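Methyltransferase (Pyrococcus horikoshii, PDB 1IXK) probably methylates cytidine at carbon 5 in RNA, most likely tRNA, using S-adenosyl-L-methionine as the methyl donor. Local coordinates at residues N142-E153 with G167-S178; R213-Q222 with S248-V257. All coordinates share one frame; numbering follows the deposited sequence.

In the fold
Interaction 1 comes first along the chain and is complete before interaction 2 begins; their centres lie about 27 Å apart, and the nearest atoms about 11 Å. Both belong to the Rossmann-like methyltransferase part of the chain. Interaction 1 pairs strands 145-149 and 171-174 of the large mixed sheet, in which 145-149 is followed across the sheet by 121-124, 188-194 and 240-246. Interaction 2 lies past the end of strand 240-246, where helix 215-235 meets the turn leading into helix 255-264. They probably lie near different parts of one active site: D150, a predicted S-adenosyl-L-methionine ligand, in interaction 1, and the residues just after C247, the predicted nucleophile, in interaction 2.

Interaction 1: residues N142-E153 with G167-S178; sequences NDGVIYAFDVDE and GVLNVILFHSSS
The amide of N142 pairs with the backbone of 167-169 at one end of a beta-alpha-beta unit of the Rossmann-like methyltransferase fold, whose parallel strands 145-149 and 171-174 are joined through helix 153-166. N142 OD1 accepts from L169 N at 2.7 Å, the donor standing above the carbonyl plane, while N142 ND2 gives a nearly straight bond to G167 O (2.9 Å), in plane with both groups. N170 returns a bond, its ND2 donating to D143 O. Between the strands, I146 N, A148 N and D150 N donate to N170 O, I172 O and F174 O, and I172 N and F174 N return bonds to I146 O and A148 O, satisfying the facing backbone atoms.

Y147, F149 and F174 form an aromatic cluster on one face; F174 turns its edge toward the face of F149, planes 65° apart, and S178 CA lies over a face of F149. D150, a predicted S-adenosyl-L-methionine ligand, accepts from D152 N through OD1 in an Asx turn, and that oxygen also meets R155 in a salt bridge. At the far end, H175 has CG anti to its backbone N (chi1 -176°), which carries the imidazole across to 150-153. E153 CB lies over the ring, 4.2 Å from its centroid, and H175 NE2 donates to V151 O at 2.8 Å, from well above that carbonyl's plane.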
loop_
_atom_site.group_PDB
_atom_site.type_symbol
_atom_site.label_atom_id
_atom_site.label_comp_id
_atom_site.label_asym_id
_atom_site.label_seq_id
_atom_site.Cartn_x
_atom_site.Cartn_y
_atom_site.Cartn_z
ATOM N N ASN A 142 9.782 18.155 1.354
ATOM C CA ASN A 142 11.145 18.200 0.832
ATOM C C ASN A 142 12.229 18.438 1.876
ATOM O O ASN A 142 13.285 18.996 1.574
ATOM C CB ASN A 142 11.265 19.249 -0.280
ATOM C CG ASN A 142 11.159 18.637 -1.671
ATOM O OD1 ASN A 142 11.497 17.473 -1.874
ATOM N ND2 ASN A 142 10.704 19.425 -2.634
ATOM N N ASP A 143 11.965 18.016 3.104
ATOM C CA ASP A 143 12.933 18.140 4.184
ATOM C C ASP A 143 13.142 16.713 4.659
ATOM O O ASP A 143 12.348 15.841 4.327
ATOM C CB ASP A 143 12.387 19.017 5.315
ATOM C CG ASP A 143 13.396 19.225 6.428
ATOM O OD1 ASP A 143 14.603 19.024 6.178
ATOM O OD2 ASP A 143 12.989 19.599 7.551
ATOM N N GLY A 144 14.201 16.468 5.420
ATOM C CA GLY A 144 14.468 15.114 5.875
ATOM C C GLY A 144 15.104 14.333 4.742
ATOM O O GLY A 144 15.569 14.931 3.774
ATOM N N VAL A 145 15.129 13.005 4.850
ATOM C CA VAL A 145 15.720 12.173 3.805
ATOM C C VAL A 145 14.944 10.880 3.621
ATOM O O VAL A 145 14.435 10.305 4.585
ATOM C CB VAL A 145 17.183 11.789 4.135
ATOM C CG1 VAL A 145 17.794 11.018 2.966
ATOM C CG2 VAL A 145 17.996 13.031 4.437
ATOM N N ILE A 146 14.851 10.427 2.376
ATOM C CA ILE A 146 14.165 9.178 2.078
ATOM C C ILE A 146 15.098 8.284 1.287
ATOM O O ILE A 146 15.550 8.661 0.210
ATOM C CB ILE A 146 12.916 9.384 1.207
ATOM C CG1 ILE A 146 11.877 10.225 1.956
ATOM C CG2 ILE A 146 12.343 8.021 0.811
ATOM C CD1 ILE A 146 10.785 10.768 1.049
ATOM N N TYR A 147 15.397 7.109 1.830
ATOM C CA TYR A 147 16.248 6.151 1.132
ATOM C C TYR A 147 15.331 5.135 0.453
ATOM O O TYR A 147 14.386 4.642 1.070
ATOM C CB TYR A 147 17.169 5.415 2.117
ATOM C CG TYR A 147 18.284 6.263 2.688
ATOM C CD1 TYR A 147 18.081 7.065 3.809
ATOM C CD2 TYR A 147 19.546 6.267 2.096
ATOM C CE1 TYR A 147 19.110 7.851 4.331
ATOM C CE2 TYR A 147 20.584 7.047 2.607
ATOM C CZ TYR A 147 20.359 7.836 3.726
ATOM O OH TYR A 147 21.391 8.588 4.244
ATOM N N ALA A 148 15.602 4.830 -0.814
ATOM C CA ALA A 148 14.801 3.859 -1.558
ATOM C C ALA A 148 15.744 2.944 -2.336
ATOM O O ALA A 148 16.860 3.342 -2.678
ATOM C CB ALA A 148 13.844 4.568 -2.509
ATOM N N PHE A 149 15.287 1.724 -2.610
ATOM C CA PHE A 149 16.092 0.722 -3.306
ATOM C C PHE A 149 15.350 0.070 -4.471
ATOM O O PHE A 149 14.172 -0.270 -4.356
ATOM C CB PHE A 149 16.508 -0.389 -2.328
ATOM C CG PHE A 149 17.140 0.109 -1.055
ATOM C CD1 PHE A 149 16.381 0.770 -0.092
ATOM C CD2 PHE A 149 18.493 -0.104 -0.810
ATOM C CE1 PHE A 149 16.961 1.210 1.097
ATOM C CE2 PHE A 149 19.083 0.333 0.378
ATOM C CZ PHE A 149 18.316 0.992 1.333
ATOM N N ASP A 150 16.047 -0.113 -5.587
ATOM C CA ASP A 150 15.472 -0.762 -6.763
ATOM C C ASP A 150 16.591 -1.544 -7.447
ATOM O O ASP A 150 17.630 -0.977 -7.776
ATOM C CB ASP A 150 14.913 0.273 -7.740
ATOM C CG ASP A 150 13.958 -0.339 -8.767
ATOM O OD1 ASP A 150 14.112 -1.537 -9.101
ATOM O OD2 ASP A 150 13.056 0.383 -9.242
ATOM N N VAL A 151 16.389 -2.844 -7.651
ATOM C CA VAL A 151 17.403 -3.673 -8.300
ATOM C C VAL A 151 17.400 -3.482 -9.817
ATOM O O VAL A 151 18.326 -3.912 -10.507
ATOM C CB VAL A 151 17.182 -5.170 -7.992
ATOM C CG1 VAL A 151 17.245 -5.406 -6.482
ATOM C CG2 VAL A 151 15.836 -5.626 -8.549
ATOM N N ASP A 152 16.360 -2.828 -10.326
ATOM C CA ASP A 152 16.209 -2.585 -11.762
ATOM C C ASP A 152 16.668 -1.173 -12.103
ATOM O O ASP A 152 15.950 -0.209 -11.849
ATOM C CB ASP A 152 14.738 -2.752 -12.162
ATOM C CG ASP A 152 14.525 -2.691 -13.667
ATOM O OD1 ASP A 152 15.102 -1.803 -14.324
ATOM O OD2 ASP A 152 13.762 -3.528 -14.192
ATOM N N GLU A 153 17.853 -1.051 -12.695
ATOM C CA GLU A 153 18.392 0.262 -13.041
ATOM C C GLU A 153 17.515 1.074 -13.993
ATOM O O GLU A 153 17.385 2.288 -13.832
ATOM C CB GLU A 153 19.789 0.134 -13.650
ATOM C CG GLU A 153 20.503 1.482 -13.789
ATOM C CD GLU A 153 20.894 2.069 -12.438
ATOM O OE1 GLU A 153 21.759 1.472 -11.767
ATOM O OE2 GLU A 153 20.336 3.120 -12.042
ATOM N N GLY A 167 9.342 17.623 -8.595
ATOM C CA GLY A 167 10.071 18.575 -7.774
ATOM C C GLY A 167 10.523 18.002 -6.439
ATOM O O GLY A 167 10.712 18.736 -5.471
ATOM N N VAL A 168 10.694 16.684 -6.389
ATOM C CA VAL A 168 11.131 16.005 -5.171
ATOM C C VAL A 168 12.646 16.133 -5.035
ATOM O O VAL A 168 13.394 15.745 -5.937
ATOM C CB VAL A 168 10.731 14.521 -5.214
ATOM C CG1 VAL A 168 11.304 13.787 -4.001
ATOM C CG2 VAL A 168 9.207 14.409 -5.244
ATOM N N LEU A 169 13.100 16.651 -3.896
ATOM C CA LEU A 169 14.527 16.879 -3.679
ATOM C C LEU A 169 15.179 16.089 -2.549
ATOM O O LEU A 169 16.399 16.153 -2.381
ATOM C CB LEU A 169 14.758 18.371 -3.400
ATOM C CG LEU A 169 14.196 19.372 -4.417
ATOM C CD1 LEU A 169 14.308 20.789 -3.874
ATOM C CD2 LEU A 169 14.953 19.229 -5.725
ATOM N N ASN A 170 14.388 15.342 -1.785
ATOM C CA ASN A 170 14.935 14.626 -0.635
ATOM C C ASN A 170 15.022 13.106 -0.716
ATOM O O ASN A 170 15.148 12.442 0.318
ATOM C CB ASN A 170 14.130 15.012 0.607
ATOM C CG ASN A 170 12.691 14.563 0.519
ATOM O OD1 ASN A 170 12.224 14.156 -0.549
ATOM N ND2 ASN A 170 11.971 14.639 1.634
ATOM N N VAL A 171 14.971 12.549 -1.922
ATOM C CA VAL A 171 15.045 11.096 -2.073
ATOM C C VAL A 171 16.412 10.660 -2.577
ATOM O O VAL A 171 17.012 11.321 -3.427
ATOM C CB VAL A 171 13.972 10.568 -3.060
ATOM C CG1 VAL A 171 14.093 9.045 -3.213
ATOM C CG2 VAL A 171 12.579 10.932 -2.569
ATOM N N ILE A 172 16.911 9.557 -2.028
ATOM C CA ILE A 172 18.188 8.988 -2.443
ATOM C C ILE A 172 17.858 7.587 -2.953
ATOM O O ILE A 172 17.278 6.779 -2.225
ATOM C CB ILE A 172 19.185 8.877 -1.266
ATOM C CG1 ILE A 172 19.520 10.273 -0.728
ATOM C CG2 ILE A 172 20.464 8.181 -1.735
ATOM C CD1 ILE A 172 20.524 10.272 0.413
ATOM N N LEU A 173 18.211 7.306 -4.204
ATOM C CA LEU A 173 17.924 6.010 -4.807
ATOM C C LEU A 173 19.156 5.138 -4.934
ATOM O O LEU A 173 20.152 5.549 -5.520
ATOM C CB LEU A 173 17.314 6.197 -6.199
ATOM C CG LEU A 173 15.975 6.924 -6.310
ATOM C CD1 LEU A 173 15.669 7.194 -7.785
ATOM C CD2 LEU A 173 14.886 6.094 -5.670
ATOM N N PHE A 174 19.082 3.926 -4.393
ATOM C CA PHE A 174 20.199 2.992 -4.472
ATOM C C PHE A 174 19.864 1.826 -5.390
ATOM O O PHE A 174 18.739 1.329 -5.393
ATOM C CB PHE A 174 20.546 2.446 -3.087
ATOM C CG PHE A 174 21.079 3.477 -2.140
ATOM C CD1 PHE A 174 21.930 4.482 -2.590
ATOM C CD2 PHE A 174 20.765 3.419 -0.787
ATOM C CE1 PHE A 174 22.463 5.413 -1.707
ATOM C CE2 PHE A 174 21.292 4.347 0.106
ATOM C CZ PHE A 174 22.144 5.346 -0.357
ATOM N N HIS A 175 20.850 1.386 -6.163
ATOM C CA HIS A 175 20.658 0.265 -7.071
ATOM C C HIS A 175 21.022 -0.990 -6.294
ATOM O O HIS A 175 22.133 -1.508 -6.415
ATOM C CB HIS A 175 21.575 0.389 -8.289
ATOM C CG HIS A 175 21.363 -0.686 -9.307
ATOM N ND1 HIS A 175 22.346 -1.085 -10.184
ATOM C CD2 HIS A 175 20.275 -1.439 -9.590
ATOM C CE1 HIS A 175 21.874 -2.042 -10.964
ATOM N NE2 HIS A 175 20.619 -2.276 -10.624
ATOM N N SER A 176 20.080 -1.461 -5.487
ATOM C CA SER A 176 20.284 -2.635 -4.653
ATOM C C SER A 176 18.926 -3.040 -4.088
ATOM O O SER A 176 17.933 -2.346 -4.296
ATOM C CB SER A 176 21.248 -2.284 -3.510
ATOM O OG SER A 176 21.382 -3.339 -2.569
ATOM N N SER A 177 18.886 -4.170 -3.386
ATOM C CA SER A 177 17.652 -4.647 -2.768
ATOM C C SER A 177 17.539 -4.003 -1.389
ATOM O O SER A 177 18.547 -3.792 -0.718
ATOM C CB SER A 177 17.694 -6.171 -2.620
ATOM O OG SER A 177 16.669 -6.620 -1.756
ATOM N N SER A 178 16.320 -3.696 -0.960
ATOM C CA SER A 178 16.138 -3.076 0.348
ATOM C C SER A 178 16.579 -4.007 1.477
ATOM O O SER A 178 16.711 -3.583 2.624
ATOM C CB SER A 178 14.678 -2.656 0.553
ATOM O OG SER A 178 13.799 -3.756 0.424
HETATM O O HOH W 1 14.249 -3.168 -3.058
HETATM O O HOH W 2 19.663 -3.352 -13.183
#

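Interaction 2: residues R213-Q222 with S248-V257; sequences RTMDDIKFCQ and SLEPEENEFV
E253 OE2 is gripped by two donors, R213 NH1 and S248 OG. R213 NH1 approaches the syn lone pair of E253 OE2 at 2.7 Å in a salt bridge, whereas S248 OG donates to the same OE2 at 2.8 Å from above the carboxylate plane. R213 NH2 makes a weak bond to E253 OE1 (3.5 Å). Guanidinium and carboxylate are not coplanar: their planes are 70° apart, and OE2 is tilted out of the arginine's plane. The E253 chain is extended beyond CG (chi2 173°), which brings its carboxylate across to C221, where E253 OE1 lies 3.3 Å from C221 CB. With an alanine here in place of E253, R213 would probably lose its carboxylate partner and S248 OG the acceptor of its hydroxyl bond.

I218 fills the middle. Its CD1 meets E250 CG at 3.7 Å, its CG2 rests against E252 CB, and its CG1 sits over the centre of one guanidinium face of R213. The carboxylates of E250 and E252 look elsewhere: both bridge to R23 of helix 18-28, and E250 also bonds S200, which R213 NH1 shares. Further along the helix, Q222 has CG anti to the backbone N (chi1 171°) and reaches across so that NE2 makes a weak bond to E252 O, with the NE2 also at the edge of the F256 ring.

S248 OG also accepts from E250 N, closing an ST turn directly after C247, the predicted nucleophile; the contact thus joins helix 215-235 to the turn following the probable catalytic cysteine of an RsmB/NOP-family methyltransferase.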
loop_
_atom_site.group_PDB
_atom_site.type_symbol
_atom_site.label_atom_id
_atom_site.label_comp_id
_atom_site.label_asym_id
_atom_site.label_seq_id
_atom_site.Cartn_x
_atom_site.Cartn_y
_atom_site.Cartn_z
ATOM N N ARG A 213 -2.900 -17.796 -8.173
ATOM C CA ARG A 213 -1.677 -18.088 -7.434
ATOM C C ARG A 213 -1.738 -19.498 -6.859
ATOM O O ARG A 213 -2.761 -20.179 -6.954
ATOM C CB ARG A 213 -1.494 -17.094 -6.281
ATOM C CG ARG A 213 -1.584 -15.625 -6.668
ATOM C CD ARG A 213 -1.486 -14.735 -5.432
ATOM N NE ARG A 213 -0.165 -14.806 -4.814
ATOM C CZ ARG A 213 0.141 -14.300 -3.621
ATOM N NH1 ARG A 213 -0.783 -13.682 -2.897
ATOM N NH2 ARG A 213 1.378 -14.404 -3.160
ATOM N N THR A 214 -0.634 -19.930 -6.261
ATOM C CA THR A 214 -0.564 -21.249 -5.652
ATOM C C THR A 214 -0.190 -21.092 -4.181
ATOM O O THR A 214 0.323 -20.052 -3.769
ATOM C CB THR A 214 0.499 -22.126 -6.328
ATOM O OG1 THR A 214 1.799 -21.582 -6.068
ATOM C CG2 THR A 214 0.270 -22.174 -7.827
HETATM N N MSE A 215 -0.448 -22.132 -3.398
HETATM C CA MSE A 215 -0.134 -22.112 -1.978
HETATM C C MSE A 215 1.369 -21.850 -1.840
HETATM O O MSE A 215 1.813 -21.222 -0.880
HETATM C CB MSE A 215 -0.528 -23.457 -1.356
HETATM C CG MSE A 215 -1.064 -23.396 0.067
HETATM SE SE MSE A 215 -2.374 -22.162 0.388
HETATM C CE MSE A 215 -1.435 -21.063 1.446
ATOM N N ASP A 216 2.146 -22.317 -2.816
ATOM C CA ASP A 216 3.595 -22.115 -2.818
ATOM C C ASP A 216 3.944 -20.641 -2.961
ATOM O O ASP A 216 4.823 -20.134 -2.264
ATOM C CB ASP A 216 4.255 -22.888 -3.966
ATOM C CG ASP A 216 4.648 -24.295 -3.571
ATOM O OD1 ASP A 216 5.164 -25.033 -4.439
ATOM O OD2 ASP A 216 4.446 -24.661 -2.394
ATOM N N ASP A 217 3.265 -19.959 -3.876
ATOM C CA ASP A 217 3.518 -18.542 -4.093
ATOM C C ASP A 217 3.224 -17.757 -2.818
ATOM O O ASP A 217 3.903 -16.778 -2.520
ATOM C CB ASP A 217 2.655 -18.015 -5.241
ATOM C CG ASP A 217 2.919 -18.738 -6.548
ATOM O OD1 ASP A 217 4.086 -18.766 -6.991
ATOM O OD2 ASP A 217 1.961 -19.280 -7.134
ATOM N N ILE A 218 2.210 -18.191 -2.070
ATOM C CA ILE A 218 1.836 -17.524 -0.826
ATOM C C ILE A 218 2.954 -17.689 0.201
ATOM O O ILE A 218 3.279 -16.753 0.934
ATOM C CB ILE A 218 0.512 -18.098 -0.259
ATOM C CG1 ILE A 218 -0.624 -17.853 -1.259
ATOM C CG2 ILE A 218 0.180 -17.436 1.075
ATOM C CD1 ILE A 218 -1.959 -18.452 -0.855
ATOM N N LYS A 219 3.544 -18.878 0.243
ATOM C CA LYS A 219 4.639 -19.159 1.166
ATOM C C LYS A 219 5.859 -18.313 0.830
ATOM O O LYS A 219 6.492 -17.738 1.716
ATOM C CB LYS A 219 5.029 -20.635 1.105
ATOM C CG LYS A 219 3.980 -21.585 1.633
ATOM C CD LYS A 219 3.636 -21.264 3.069
ATOM C CE LYS A 219 2.927 -22.427 3.721
ATOM N NZ LYS A 219 3.825 -23.612 3.806
ATOM N N PHE A 220 6.188 -18.239 -0.455
ATOM C CA PHE A 220 7.336 -17.460 -0.888
ATOM C C PHE A 220 7.204 -16.007 -0.446
ATOM O O PHE A 220 8.133 -15.436 0.125
ATOM C CB PHE A 220 7.481 -17.516 -2.409
ATOM C CG PHE A 220 8.667 -16.755 -2.927
ATOM C CD1 PHE A 220 9.955 -17.245 -2.747
ATOM C CD2 PHE A 220 8.497 -15.543 -3.587
ATOM C CE1 PHE A 220 11.060 -16.534 -3.209
ATOM C CE2 PHE A 220 9.594 -14.822 -4.053
ATOM C CZ PHE A 220 10.879 -15.321 -3.866
ATOM N N CYS A 221 6.048 -15.409 -0.712
ATOM C CA CYS A 221 5.818 -14.019 -0.336
ATOM C C CYS A 221 5.826 -13.831 1.180
ATOM O O CYS A 221 6.367 -12.847 1.683
ATOM C CB CYS A 221 4.497 -13.523 -0.926
ATOM S SG CYS A 221 4.524 -13.345 -2.738
ATOM N N GLN A 222 5.229 -14.773 1.904
ATOM C CA GLN A 222 5.195 -14.695 3.359
ATOM C C GLN A 222 6.607 -14.695 3.928
ATOM O O GLN A 222 6.919 -13.930 4.842
ATOM C CB GLN A 222 4.426 -15.875 3.950
ATOM C CG GLN A 222 4.544 -15.958 5.468
ATOM C CD GLN A 222 3.830 -17.158 6.039
ATOM O OE1 GLN A 222 4.123 -18.297 5.679
ATOM N NE2 GLN A 222 2.895 -16.913 6.943
ATOM N N SER A 248 -2.733 -8.262 -0.756
ATOM C CA SER A 248 -3.114 -9.666 -0.708
ATOM C C SER A 248 -4.251 -9.884 0.278
ATOM O O SER A 248 -4.371 -9.165 1.268
ATOM C CB SER A 248 -1.907 -10.510 -0.286
ATOM O OG SER A 248 -2.275 -11.856 -0.026
ATOM N N LEU A 249 -5.084 -10.881 0.002
ATOM C CA LEU A 249 -6.194 -11.218 0.884
ATOM C C LEU A 249 -5.788 -12.339 1.840
ATOM O O LEU A 249 -6.478 -12.601 2.829
ATOM C CB LEU A 249 -7.396 -11.699 0.070
ATOM C CG LEU A 249 -8.086 -10.692 -0.843
ATOM C CD1 LEU A 249 -9.103 -11.420 -1.716
ATOM C CD2 LEU A 249 -8.750 -9.620 0.006
ATOM N N GLU A 250 -4.661 -12.984 1.550
ATOM C CA GLU A 250 -4.193 -14.119 2.351
ATOM C C GLU A 250 -3.699 -13.783 3.752
ATOM O O GLU A 250 -2.807 -12.949 3.929
ATOM C CB GLU A 250 -3.062 -14.876 1.626
ATOM C CG GLU A 250 -3.266 -15.140 0.137
ATOM C CD GLU A 250 -4.622 -15.728 -0.193
ATOM O OE1 GLU A 250 -5.115 -16.589 0.567
ATOM O OE2 GLU A 250 -5.195 -15.332 -1.226
ATOM N N PRO A 251 -4.267 -14.442 4.771
ATOM C CA PRO A 251 -3.838 -14.179 6.147
ATOM C C PRO A 251 -2.351 -14.496 6.331
ATOM O O PRO A 251 -1.677 -13.862 7.137
ATOM C CB PRO A 251 -4.727 -15.105 6.972
ATOM C CG PRO A 251 -5.989 -15.172 6.162
ATOM C CD PRO A 251 -5.456 -15.311 4.746
ATOM N N GLU A 252 -1.842 -15.474 5.580
ATOM C CA GLU A 252 -0.435 -15.856 5.696
ATOM C C GLU A 252 0.533 -14.722 5.367
ATOM O O GLU A 252 1.640 -14.675 5.903
ATOM C CB GLU A 252 -0.116 -17.071 4.802
ATOM C CG GLU A 252 -0.709 -18.399 5.287
ATOM C CD GLU A 252 -2.124 -18.640 4.801
ATOM O OE1 GLU A 252 -2.760 -17.687 4.285
ATOM O OE2 GLU A 252 -2.605 -19.792 4.942
ATOM N N GLU A 253 0.123 -13.818 4.481
ATOM C CA GLU A 253 0.971 -12.696 4.094
ATOM C C GLU A 253 0.625 -11.443 4.889
ATOM O O GLU A 253 1.326 -10.431 4.799
ATOM C CB GLU A 253 0.795 -12.377 2.602
ATOM C CG GLU A 253 1.104 -13.515 1.651
ATOM C CD GLU A 253 0.742 -13.164 0.218
ATOM O OE1 GLU A 253 1.427 -12.313 -0.386
ATOM O OE2 GLU A 253 -0.243 -13.731 -0.296
ATOM N N ASN A 254 -0.456 -11.513 5.662
ATOM C CA ASN A 254 -0.915 -10.365 6.437
ATOM C C ASN A 254 -0.908 -10.577 7.955
ATOM O O ASN A 254 0.118 -10.378 8.620
ATOM C CB ASN A 254 -2.331 -9.972 5.989
ATOM C CG ASN A 254 -2.391 -9.552 4.525
ATOM O OD1 ASN A 254 -1.416 -9.043 3.976
ATOM N ND2 ASN A 254 -3.547 -9.741 3.900
ATOM N N GLU A 255 -2.058 -10.968 8.494
ATOM C CA GLU A 255 -2.205 -11.203 9.930
ATOM C C GLU A 255 -1.158 -12.144 10.525
ATOM O O GLU A 255 -0.659 -11.909 11.628
ATOM C CB GLU A 255 -3.603 -11.752 10.233
ATOM C CG GLU A 255 -4.726 -10.723 10.079
ATOM C CD GLU A 255 -5.280 -10.613 8.665
ATOM O OE1 GLU A 255 -4.744 -11.263 7.744
ATOM O OE2 GLU A 255 -6.263 -9.865 8.482
ATOM N N PHE A 256 -0.839 -13.218 9.810
ATOM C CA PHE A 256 0.153 -14.188 10.288
ATOM C C PHE A 256 1.536 -13.554 10.442
ATOM O O PHE A 256 2.272 -13.857 11.385
ATOM C CB PHE A 256 0.264 -15.366 9.318
ATOM C CG PHE A 256 -0.858 -16.362 9.421
ATOM C CD1 PHE A 256 -2.040 -16.051 10.084
ATOM C CD2 PHE A 256 -0.742 -17.611 8.817
ATOM C CE1 PHE A 256 -3.092 -16.968 10.146
ATOM C CE2 PHE A 256 -1.787 -18.533 8.870
ATOM C CZ PHE A 256 -2.965 -18.207 9.536
ATOM N N VAL A 257 1.896 -12.690 9.502
ATOM C CA VAL A 257 3.191 -12.029 9.550
ATOM C C VAL A 257 3.214 -11.037 10.702
ATOM O O VAL A 257 4.209 -10.932 11.424
ATOM C CB VAL A 257 3.489 -11.284 8.234
ATOM C CG1 VAL A 257 4.806 -10.524 8.347
ATOM C CG2 VAL A 257 3.543 -12.273 7.083
#